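Local coordinates for protein beta-hydroxyacid dehydrogenase, 3-hydroxyisobutyrate dehydrogenase (Saccharomonospora xinjiangensis XJ-54, PDB 6GRL) that reduces imines as an S-selective imine reductase, probably with NADPH as the hydride donor, at residues A256-D259 against D260-S263; R276-K279 against E280-Q284; G291-G294 against F295-F299. All coordinates share one frame; numbering follows the deposited sequence.

Interaction 1: residues A256-D259 against D260-S263; sequences ALMD and DLIS
Successive i-to-i+4 backbone bonds join Ala-256–Asp-259 to Asp-260–Ser-263 as consecutive turns of helix 251-267: Met-258 O receives Ile-262 N at 2.8 Å with an N-H...O angle of 162°, whereas the bond from Asp-260 N to Ala-256 O is weak at 3.4 Å. On the apolar side, Met-258 is bent at both chi2 and chi3, and its sulfur rests on the Leu-261 side chain, SD to CD1 3.6 Å, the two chains running obliquely across each other. Ile-262 lies close to the same backbone carbonyl, its CG1 3.3 Å from Met-258 O. Met-258 and Ile-262, both buried, also meet Met-275 of helix 273-287, which places this side of the helix against its neighbour.

The polar side is organised by Asp-260. With CG anti to its own carbonyl carbon (chi1 -60°), the carboxylate folds back toward the preceding turn, where one water donates to both Ala-256 O and Asp-260 OD1. A second water donates to the same OD1 at 2.7 Å and to Asp-259 OD2 at 2.9 Å. Two waters thus grip OD1, one of them spanning two carboxylates whose nearest oxygens, Asp-259 OD2 and Asp-260 OD1, are 4.6 Å apart. This water-mediated pairing is likely to ease the repulsion between like charges, although their proximity could raise the pKa of either group slightly.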
loop_
_atom_site.group_PDB
_atom_site.type_symbol
_atom_site.label_atom_id
_atom_site.label_comp_id
_atom_site.label_asym_id
_atom_site.label_seq_id
_atom_site.Cartn_x
_atom_site.Cartn_y
_atom_site.Cartn_z
ATOM N N ALA A 256 8.522 34.020 4.714
ATOM C CA ALA A 256 9.789 34.645 5.083
ATOM C C ALA A 256 10.768 33.614 5.629
ATOM O O ALA A 256 11.977 33.705 5.388
ATOM C CB ALA A 256 9.549 35.756 6.105
ATOM N N LEU A 257 10.261 32.620 6.361
ATOM C CA LEU A 257 11.121 31.551 6.852
ATOM C C LEU A 257 11.637 30.682 5.713
ATOM O O LEU A 257 12.772 30.196 5.771
ATOM C CB LEU A 257 10.367 30.701 7.876
ATOM C CG LEU A 257 11.092 29.480 8.445
ATOM C CD1 LEU A 257 12.387 29.889 9.127
ATOM C CD2 LEU A 257 10.189 28.725 9.410
ATOM N N MET A 258 10.824 30.479 4.673
ATOM C CA MET A 258 11.259 29.669 3.540
ATOM C C MET A 258 12.441 30.307 2.824
ATOM O O MET A 258 13.389 29.614 2.437
ATOM C CB MET A 258 10.098 29.455 2.568
ATOM C CG MET A 258 8.987 28.567 3.105
ATOM S SD MET A 258 9.568 26.958 3.669
ATOM C CE MET A 258 10.259 26.304 2.154
ATOM N N ASP A 259 12.404 31.629 2.636
ATOM C CA ASP A 259 13.523 32.307 1.991
ATOM C C ASP A 259 14.806 32.130 2.793
ATOM O O ASP A 259 15.889 31.961 2.218
ATOM C CB ASP A 259 13.204 33.790 1.801
ATOM C CG ASP A 259 14.197 34.483 0.892
ATOM O OD1 ASP A 259 14.209 34.172 -0.318
ATOM O OD2 ASP A 259 14.964 35.337 1.385
ATOM N N ASP A 260 14.703 32.160 4.123
ATOM C CA ASP A 260 15.869 31.903 4.962
ATOM C C ASP A 260 16.353 30.468 4.805
ATOM O O ASP A 260 17.562 30.209 4.826
ATOM C CB ASP A 260 15.535 32.199 6.423
ATOM C CG ASP A 260 15.114 33.636 6.644
ATOM O OD1 ASP A 260 15.558 34.513 5.873
ATOM O OD2 ASP A 260 14.337 33.889 7.588
ATOM N N LEU A 261 15.422 29.524 4.652
ATOM C CA LEU A 261 15.800 28.129 4.440
ATOM C C LEU A 261 16.519 27.955 3.109
ATOM O O LEU A 261 17.554 27.283 3.034
ATOM C CB LEU A 261 14.562 27.234 4.497
ATOM C CG LEU A 261 13.870 27.070 5.851
ATOM C CD1 LEU A 261 12.520 26.392 5.683
ATOM C CD2 LEU A 261 14.749 26.279 6.799
ATOM N N ILE A 262 15.979 28.555 2.046
ATOM C CA ILE A 262 16.579 28.416 0.722
ATOM C C ILE A 262 17.964 29.046 0.695
ATOM O O ILE A 262 18.915 28.467 0.156
ATOM C CB ILE A 262 15.656 29.033 -0.346
ATOM C CG1 ILE A 262 14.324 28.285 -0.402
ATOM C CG2 ILE A 262 16.339 29.035 -1.705
ATOM C CD1 ILE A 262 13.204 29.089 -1.031
ATOM N N SER A 263 18.103 30.238 1.280
ATOM C CA SER A 263 19.387 30.931 1.251
ATOM C C SER A 263 20.465 30.131 1.972
ATOM O O SER A 263 21.608 30.057 1.508
ATOM C CB SER A 263 19.243 32.321 1.869
ATOM O OG SER A 263 20.482 33.008 1.875
HETATM O O HOH W 1 13.225 36.168 5.242
HETATM O O HOH W 2 16.793 35.088 3.564
#

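Interaction 2: residues R276-K279 against E280-Q284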
loop_
_atom_site.group_PDB
_atom_site.type_symbol
_atom_site.label_atom_id
_atom_site.label_comp_id
_atom_site.label_asym_id
_atom_site.label_seq_id
_atom_site.Cartn_x
_atom_site.Cartn_y
_atom_site.Cartn_z
ATOM N N ARG A 276 12.174 25.679 -2.692
ATOM C CA ARG A 276 11.799 26.728 -3.636
ATOM C C ARG A 276 10.380 26.535 -4.151
ATOM O O ARG A 276 9.670 27.517 -4.393
ATOM C CB ARG A 276 12.786 26.767 -4.803
ATOM C CG ARG A 276 14.098 27.457 -4.471
ATOM C CD ARG A 276 14.947 27.688 -5.711
ATOM N NE ARG A 276 16.105 28.529 -5.419
ATOM C CZ ARG A 276 16.107 29.858 -5.495
ATOM N NH1 ARG A 276 15.009 30.507 -5.858
ATOM N NH2 ARG A 276 17.208 30.538 -5.208
ATOM N N GLU A 277 9.949 25.284 -4.324
ATOM C CA GLU A 277 8.583 25.029 -4.769
ATOM C C GLU A 277 7.571 25.477 -3.722
ATOM O O GLU A 277 6.554 26.096 -4.059
ATOM C CB GLU A 277 8.407 23.545 -5.093
ATOM C CG GLU A 277 6.972 23.129 -5.364
ATOM C CD GLU A 277 6.791 21.624 -5.344
ATOM O OE1 GLU A 277 7.453 20.933 -6.145
ATOM O OE2 GLU A 277 5.987 21.131 -4.526
ATOM N N VAL A 278 7.835 25.179 -2.448
ATOM C CA VAL A 278 6.927 25.587 -1.380
ATOM C C VAL A 278 6.876 27.106 -1.275
ATOM O O VAL A 278 5.804 27.694 -1.080
ATOM C CB VAL A 278 7.350 24.940 -0.048
ATOM C CG1 VAL A 278 6.569 25.537 1.107
ATOM C CG2 VAL A 278 7.147 23.437 -0.104
ATOM N N LYS A 279 8.030 27.765 -1.410
ATOM C CA LYS A 279 8.065 29.222 -1.325
ATOM C C LYS A 279 7.240 29.863 -2.434
ATOM O O LYS A 279 6.517 30.838 -2.196
ATOM C CB LYS A 279 9.512 29.714 -1.377
ATOM C CG LYS A 279 9.661 31.227 -1.445
ATOM C CD LYS A 279 9.154 31.897 -0.179
ATOM C CE LYS A 279 9.757 33.286 -0.013
ATOM N NZ LYS A 279 9.418 34.197 -1.140
ATOM N N GLU A 280 7.325 29.322 -3.653
ATOM C CA GLU A 280 6.544 29.869 -4.758
ATOM C C GLU A 280 5.050 29.699 -4.515
ATOM O O GLU A 280 4.257 30.599 -4.816
ATOM C CB GLU A 280 6.955 29.205 -6.072
ATOM C CG GLU A 280 7.931 30.024 -6.900
ATOM C CD GLU A 280 7.337 31.336 -7.373
ATOM O OE1 GLU A 280 6.442 31.308 -8.245
ATOM O OE2 GLU A 280 7.766 32.398 -6.874
ATOM N N LEU A 281 4.644 28.546 -3.974
ATOM C CA LEU A 281 3.236 28.337 -3.654
ATOM C C LEU A 281 2.776 29.281 -2.549
ATOM O O LEU A 281 1.667 29.825 -2.611
ATOM C CB LEU A 281 2.998 26.882 -3.251
ATOM C CG LEU A 281 3.133 25.837 -4.360
ATOM C CD1 LEU A 281 3.157 24.434 -3.773
ATOM C CD2 LEU A 281 2.007 25.977 -5.371
ATOM N N MET A 282 3.616 29.485 -1.532
ATOM C CA MET A 282 3.260 30.402 -0.453
ATOM C C MET A 282 3.116 31.827 -0.967
ATOM O O MET A 282 2.164 32.530 -0.607
ATOM C CB MET A 282 4.313 30.344 0.652
ATOM C CG MET A 282 4.261 29.091 1.498
ATOM S SD MET A 282 5.559 29.110 2.740
ATOM C CE MET A 282 5.182 27.610 3.645
ATOM N N ASP A 283 4.053 32.272 -1.808
ATOM C CA ASP A 283 3.992 33.633 -2.330
ATOM C C ASP A 283 2.741 33.842 -3.175
ATOM O O ASP A 283 2.135 34.919 -3.142
ATOM C CB ASP A 283 5.248 33.944 -3.145
ATOM C CG ASP A 283 6.486 34.083 -2.280
ATOM O OD1 ASP A 283 6.342 34.225 -1.048
ATOM O OD2 ASP A 283 7.605 34.063 -2.833
ATOM N N GLN A 284 2.338 32.822 -3.934
ATOM C CA GLN A 284 1.134 32.948 -4.750
ATOM C C GLN A 284 -0.116 33.018 -3.882
ATOM O O GLN A 284 -1.004 33.842 -4.131
ATOM C CB GLN A 284 1.044 31.782 -5.734
ATOM C CG GLN A 284 -0.138 31.869 -6.685
ATOM C CD GLN A 284 -0.091 33.106 -7.562
ATOM O OE1 GLN A 284 0.961 33.467 -8.091
ATOM N NE2 GLN A 284 -1.234 33.765 -7.718
#
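Lys-279 and Asp-283 form an i-to-i+4 salt bridge along helix 273-287 of the helical C-terminal domain, and one position earlier Val-278 and Met-282 make an apolar pair with the same spacing. The lysine chain leaves with CG anti to the backbone N (chi1 174°), then bends at chi2 and again at chi4, which curls the ammonium group back to the aspartate. Its contact is lopsided: NZ lies 2.5 Å from Asp-283 OD2 and 3.1 Å from Asp-283 OD1. The shorter separation is unusually small for a charged hydrogen bond, so its exact value is doubtful; Lys-279 CE lies alongside, 3.6 Å from Asp-283 OD2. Asp-283 meets this chain at a slant. The aliphatic part of Lys-279 also touches Met-258 of helix 251-267, so the bridge lies beside the seam between the two helices.

Val-278 and Met-282 instead run side by side and point the same way. Met-282 is extended beyond CG, which carries its methyl group level with the valine branch, and both residues meet Phe-295 of the following loop. At the start of the segment, Arg-276 turns to a salt bridge with Glu-266, joining this helix to the preceding one, while Leu-281 reaches helix 299-302 through Leu-301 and Leu-302. Behind all these groups runs the regular ladder of backbone bonds, including Asp-283 N to Lys-279 O at 2.9 Å with an N-H...O angle of 162°. The apolar pair closes at a single branch, Val-278 CG1 standing 3.6 Å from Met-282 CE.

Interaction 3: residues G291-G294 against F295-F299; sequences GGQG and FSSLF
Gly-294 and Ser-297 meet through one carbonyl oxygen that accepts twice from the same residue. Ser-297 OG donates to Gly-294 O at 2.6 Å, with a C=O...OG angle of 152° and the hydroxyl tilted only modestly from the carbonyl plane. Ser-297 N reaches Gly-294 O at 3.3 Å from above that plane, 59° out of it; this second bond is both longer and less well directed. The serine can do both because its OG sits between its backbone N and carbonyl carbon (chi1 71°), turned back over the start of the turn. Were Ser-297 replaced by alanine, the OG bond would be gone and Gly-294 O would probably be left, within this turn, with the poorly aligned backbone N alone, making the loop's entry easier to shift.

Gln-293 lies against the same serine, its OE1 3.2 Å from Ser-297 CB; the polar use of that oxygen is a hydrogen bond from Arg-285 of helix 273-287. Phe-295, by contrast, meets Gly-294 through its backbone and CB. Its CG is anti to the backbone N, which sends the ring off to pack on Val-278 and Met-235. Asp-247 accepts from the backbone N of both Phe-295 and Ser-296 and so holds the turn from outside. A water joins Ser-296 OG, at 2.8 Å, to Gly-294 N by a weak bond.

Further i-to-i+3 bonds follow, Leu-298 N to Phe-295 O at 3.0 Å and Phe-299 N to Ser-296 O at 3.1 Å. This run of bonds, beginning at Gly-294 O, is the signature of a short 3-10 turn, here leading from a glycine-rich loop toward the C-terminal helix 299-302.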
loop_
_atom_site.group_PDB
_atom_site.type_symbol
_atom_site.label_atom_id
_atom_site.label_comp_id
_atom_site.label_asym_id
_atom_site.label_seq_id
_atom_site.Cartn_x
_atom_site.Cartn_y
_atom_site.Cartn_z
ATOM N N GLY A 291 -2.989 35.433 2.858
ATOM C CA GLY A 291 -1.772 35.406 3.649
ATOM C C GLY A 291 -1.980 35.009 5.096
ATOM O O GLY A 291 -1.028 34.568 5.748
ATOM N N GLY A 292 -3.199 35.157 5.611
ATOM C CA GLY A 292 -3.492 34.762 6.976
ATOM C C GLY A 292 -3.783 33.292 7.171
ATOM O O GLY A 292 -3.915 32.846 8.315
ATOM N N GLN A 293 -3.886 32.528 6.088
ATOM C CA GLN A 293 -4.155 31.100 6.177
ATOM C C GLN A 293 -2.846 30.353 6.436
ATOM O O GLN A 293 -1.817 30.950 6.764
ATOM C CB GLN A 293 -4.870 30.622 4.916
ATOM C CG GLN A 293 -6.297 31.142 4.795
ATOM C CD GLN A 293 -6.963 30.744 3.492
ATOM O OE1 GLN A 293 -6.323 30.197 2.596
ATOM N NE2 GLN A 293 -8.258 31.020 3.381
ATOM N N GLY A 294 -2.869 29.031 6.287
ATOM C CA GLY A 294 -1.707 28.229 6.617
ATOM C C GLY A 294 -1.211 27.339 5.496
ATOM O O GLY A 294 -1.565 27.535 4.329
ATOM N N PHE A 295 -0.390 26.347 5.850
ATOM C CA PHE A 295 0.234 25.497 4.841
ATOM C C PHE A 295 -0.794 24.644 4.108
ATOM O O PHE A 295 -0.671 24.424 2.897
ATOM C CB PHE A 295 1.294 24.606 5.488
ATOM C CG PHE A 295 2.075 23.789 4.500
ATOM C CD1 PHE A 295 3.221 24.302 3.913
ATOM C CD2 PHE A 295 1.659 22.516 4.151
ATOM C CE1 PHE A 295 3.940 23.556 3.000
ATOM C CE2 PHE A 295 2.370 21.768 3.235
ATOM C CZ PHE A 295 3.513 22.286 2.661
ATOM N N SER A 296 -1.804 24.142 4.823
ATOM C CA SER A 296 -2.778 23.254 4.197
ATOM C C SER A 296 -3.536 23.949 3.072
ATOM O O SER A 296 -4.017 23.284 2.147
ATOM C CB SER A 296 -3.753 22.720 5.246
ATOM O OG SER A 296 -4.490 23.771 5.844
ATOM N N SER A 297 -3.640 25.279 3.123
ATOM C CA SER A 297 -4.354 26.014 2.085
ATOM C C SER A 297 -3.628 25.984 0.746
ATOM O O SER A 297 -4.244 26.273 -0.284
ATOM C CB SER A 297 -4.579 27.462 2.522
ATOM O OG SER A 297 -3.366 28.194 2.515
ATOM N N LEU A 298 -2.336 25.644 0.735
ATOM C CA LEU A 298 -1.616 25.521 -0.526
ATOM C C LEU A 298 -2.169 24.396 -1.389
ATOM O O LEU A 298 -1.912 24.371 -2.598
ATOM C CB LEU A 298 -0.126 25.295 -0.262
ATOM C CG LEU A 298 0.560 26.383 0.569
ATOM C CD1 LEU A 298 2.022 26.037 0.811
ATOM C CD2 LEU A 298 0.430 27.747 -0.098
ATOM N N PHE A 299 -2.925 23.469 -0.795
ATOM C CA PHE A 299 -3.560 22.412 -1.572
ATOM C C PHE A 299 -4.526 22.980 -2.604
ATOM O O PHE A 299 -4.752 22.359 -3.649
ATOM C CB PHE A 299 -4.285 21.445 -0.637
ATOM C CG PHE A 299 -4.753 20.189 -1.307
ATOM C CD1 PHE A 299 -3.844 19.233 -1.727
ATOM C CD2 PHE A 299 -6.103 19.958 -1.508
ATOM C CE1 PHE A 299 -4.275 18.072 -2.346
ATOM C CE2 PHE A 299 -6.541 18.798 -2.119
ATOM C CZ PHE A 299 -5.624 17.854 -2.540
HETATM O O HOH W 3 -4.389 26.540 6.195
#

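How the interactions relate
All three interactions are local. Interactions 1 and 2 each lie within one helix, 251-267 and 273-287, which pack on each other, while interaction 3 lies in the loop before helix 299-302. Interaction 3 is buried, interaction 1 partly so, and interaction 2 is a surface contact, yet it touches both others: Met-282 SD lies 3.5 Å from Met-258 CG, and Met-282 CE 3.9 Å from Phe-295 CD1. Interactions 1 and 3 stay separate, their nearest atoms about 7 Å apart. The chemistry follows the setting: interaction 1 pairs aspartates through water, interaction 2 sets a direct ion pair beside an apolar pair, and interaction 3 relies on a hydroxyl hydrogen-bonded to a backbone carbonyl.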